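Local coordinates for protein MJ fibrillarin homologue (Methanocaldococcus jannaschii, PDB 1FBN) that probably uses S-adenosyl-L-methionine to methylate ribose 2'-hydroxyls in rRNA and tRNA at sites chosen by a guide RNA, within box C/D ribonucleoprotein particles, at residues I9-I13 / K68-R74. Coordinates in Å, arbitrary orientation, origin at the centre of the assembly. Residue numbers count along the deposited sequence, not the author numbering.
Sequences IFENI and KVMPIKR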
loop_
_atom_site.group_PDB
_atom_site.type_symbol
_atom_site.label_atom_id
_atom_site.label_comp_id
_atom_site.label_asym_id
_atom_site.label_seq_id
_atom_site.Cartn_x
_atom_site.Cartn_y
_atom_site.Cartn_z
ATOM N N ILE A 9 14.930 -6.314 4.154
ATOM C CA ILE A 9 14.882 -4.901 4.514
ATOM C C ILE A 9 13.554 -4.729 5.240
ATOM O O ILE A 9 12.647 -5.540 5.055
ATOM C CB ILE A 9 14.964 -3.961 3.285
ATOM C CG1 ILE A 9 13.941 -4.360 2.222
ATOM C CG2 ILE A 9 16.384 -3.956 2.725
ATOM C CD1 ILE A 9 13.914 -3.425 1.029
ATOM N N PHE A 10 13.449 -3.709 6.090
ATOM C CA PHE A 10 12.228 -3.470 6.868
ATOM C C PHE A 10 11.868 -4.776 7.576
ATOM O O PHE A 10 12.676 -5.304 8.334
ATOM C CB PHE A 10 11.089 -2.996 5.952
ATOM C CG PHE A 10 11.385 -1.699 5.238
ATOM C CD1 PHE A 10 11.625 -0.531 5.959
ATOM C CD2 PHE A 10 11.416 -1.644 3.846
ATOM C CE1 PHE A 10 11.889 0.676 5.303
ATOM C CE2 PHE A 10 11.680 -0.441 3.182
ATOM C CZ PHE A 10 11.916 0.720 3.914
ATOM N N GLU A 11 10.670 -5.296 7.336
ATOM C CA GLU A 11 10.268 -6.570 7.924
ATOM C C GLU A 11 9.531 -7.398 6.877
ATOM O O GLU A 11 8.455 -7.020 6.413
ATOM C CB GLU A 11 9.398 -6.388 9.173
ATOM C CG GLU A 11 9.056 -7.726 9.844
ATOM C CD GLU A 11 8.288 -7.584 11.147
ATOM O OE1 GLU A 11 8.822 -6.968 12.094
ATOM O OE2 GLU A 11 7.158 -8.110 11.231
ATOM N N ASN A 12 10.141 -8.512 6.489
ATOM C CA ASN A 12 9.576 -9.422 5.497
ATOM C C ASN A 12 9.473 -8.830 4.083
ATOM O O ASN A 12 8.559 -9.150 3.324
ATOM C CB ASN A 12 8.225 -9.978 5.973
ATOM C CG ASN A 12 7.909 -11.354 5.385
ATOM O OD1 ASN A 12 6.766 -11.823 5.451
ATOM N ND2 ASN A 12 8.919 -12.009 4.818
ATOM N N ILE A 13 10.397 -7.926 3.762
ATOM C CA ILE A 13 10.498 -7.318 2.435
ATOM C C ILE A 13 11.948 -7.612 2.043
ATOM O O ILE A 13 12.826 -7.649 2.906
ATOM C CB ILE A 13 10.236 -5.789 2.447
ATOM C CG1 ILE A 13 8.806 -5.505 2.907
ATOM C CG2 ILE A 13 10.423 -5.211 1.044
ATOM C CD1 ILE A 13 8.457 -4.049 2.919
ATOM N N LYS A 68 11.468 5.424 4.074
ATOM C CA LYS A 68 12.218 4.999 5.264
ATOM C C LYS A 68 11.322 4.425 6.363
ATOM O O LYS A 68 11.775 3.629 7.190
ATOM C CB LYS A 68 13.046 6.160 5.833
ATOM C CG LYS A 68 14.042 6.764 4.854
ATOM C CD LYS A 68 15.039 5.736 4.358
ATOM C CE LYS A 68 15.909 6.325 3.269
ATOM N NZ LYS A 68 16.769 5.296 2.641
ATOM N N VAL A 69 10.062 4.849 6.383
ATOM C CA VAL A 69 9.105 4.373 7.377
ATOM C C VAL A 69 8.108 3.417 6.722
ATOM O O VAL A 69 7.243 3.842 5.954
ATOM C CB VAL A 69 8.318 5.549 8.025
ATOM C CG1 VAL A 69 7.437 5.038 9.160
ATOM C CG2 VAL A 69 9.275 6.617 8.529
HETATM N N MSE A 70 8.269 2.124 6.984
HETATM C CA MSE A 70 7.366 1.105 6.448
HETATM C C MSE A 70 6.773 0.378 7.652
HETATM O O MSE A 70 7.389 -0.533 8.210
HETATM C CB MSE A 70 8.114 0.137 5.525
HETATM C CG MSE A 70 7.271 -1.039 5.038
HETATM SE SE MSE A 70 5.727 -0.544 4.261
HETATM C CE MSE A 70 5.403 -2.000 3.286
ATOM N N PRO A 71 5.576 0.807 8.088
ATOM C CA PRO A 71 4.845 0.251 9.231
ATOM C C PRO A 71 4.189 -1.126 9.065
ATOM O O PRO A 71 3.838 -1.760 10.058
ATOM C CB PRO A 71 3.817 1.338 9.522
ATOM C CG PRO A 71 3.497 1.855 8.161
ATOM C CD PRO A 71 4.858 1.964 7.521
ATOM N N ILE A 72 4.015 -1.583 7.830
ATOM C CA ILE A 72 3.399 -2.884 7.593
ATOM C C ILE A 72 4.363 -3.999 7.986
ATOM O O ILE A 72 5.418 -4.160 7.380
ATOM C CB ILE A 72 2.964 -3.045 6.115
ATOM C CG1 ILE A 72 1.905 -1.990 5.772
ATOM C CG2 ILE A 72 2.426 -4.460 5.864
ATOM C CD1 ILE A 72 1.482 -1.971 4.317
ATOM N N LYS A 73 3.989 -4.751 9.018
ATOM C CA LYS A 73 4.797 -5.857 9.528
ATOM C C LYS A 73 4.119 -7.203 9.240
ATOM O O LYS A 73 3.036 -7.246 8.655
ATOM C CB LYS A 73 4.998 -5.693 11.039
ATOM C CG LYS A 73 5.545 -4.342 11.476
ATOM C CD LYS A 73 6.990 -4.142 11.057
ATOM C CE LYS A 73 7.565 -2.861 11.651
ATOM N NZ LYS A 73 9.028 -2.736 11.398
ATOM N N ARG A 74 4.745 -8.294 9.684
ATOM C CA ARG A 74 4.215 -9.643 9.468
ATOM C C ARG A 74 2.858 -9.887 10.104
ATOM O O ARG A 74 2.006 -10.551 9.513
ATOM C CB ARG A 74 5.189 -10.711 9.974
ATOM C CG ARG A 74 6.443 -10.871 9.145
ATOM C CD ARG A 74 7.407 -11.849 9.796
ATOM N NE ARG A 74 7.458 -13.143 9.118
ATOM C CZ ARG A 74 6.885 -14.253 9.570
ATOM N NH1 ARG A 74 6.205 -14.235 10.708
ATOM N NH2 ARG A 74 7.004 -15.389 8.895
HETATM O O HOH W 1 7.874 -4.356 6.470
#
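Phe10 lays one face of its ring over Met70 (selenomethionine here), whose CB stands 3.7 Å from the ring centroid in a CH-pi contact; a flat aromatic suits this place, covering the base of the flexible chain. Farther out, CE of Met70 meets CD1 of Ile13 at 3.7 Å; the long, unbranched, apolar chain can serve both neighbours. The hairpin loop 9-13, closed by a backbone hydrogen bond from Ile9 N to Ile13 O, 2.8 Å, is pinned by Glu11: its extended side chain carries the carboxylate across, so that OE2 accepts a hydrogen bond from Arg74 N at 2.9 Å, nearly straight. A water bridges Glu11 O and Ile72 O, donating to both carbonyls at 2.7 and 2.6 Å. CG of Arg74 lies 3.7 Å from CB of Asn12, and its guanidinium forms a salt bridge with Asp97. The contact thus docks the N-terminal antiparallel sheet, through the turn joining strands 5-9 and 13-17, against the loop that leads from helix 58-64 into strand 77-81 of the methyltransferase domain, with Ile63 and Ile95 of helix 87-95 packed against it.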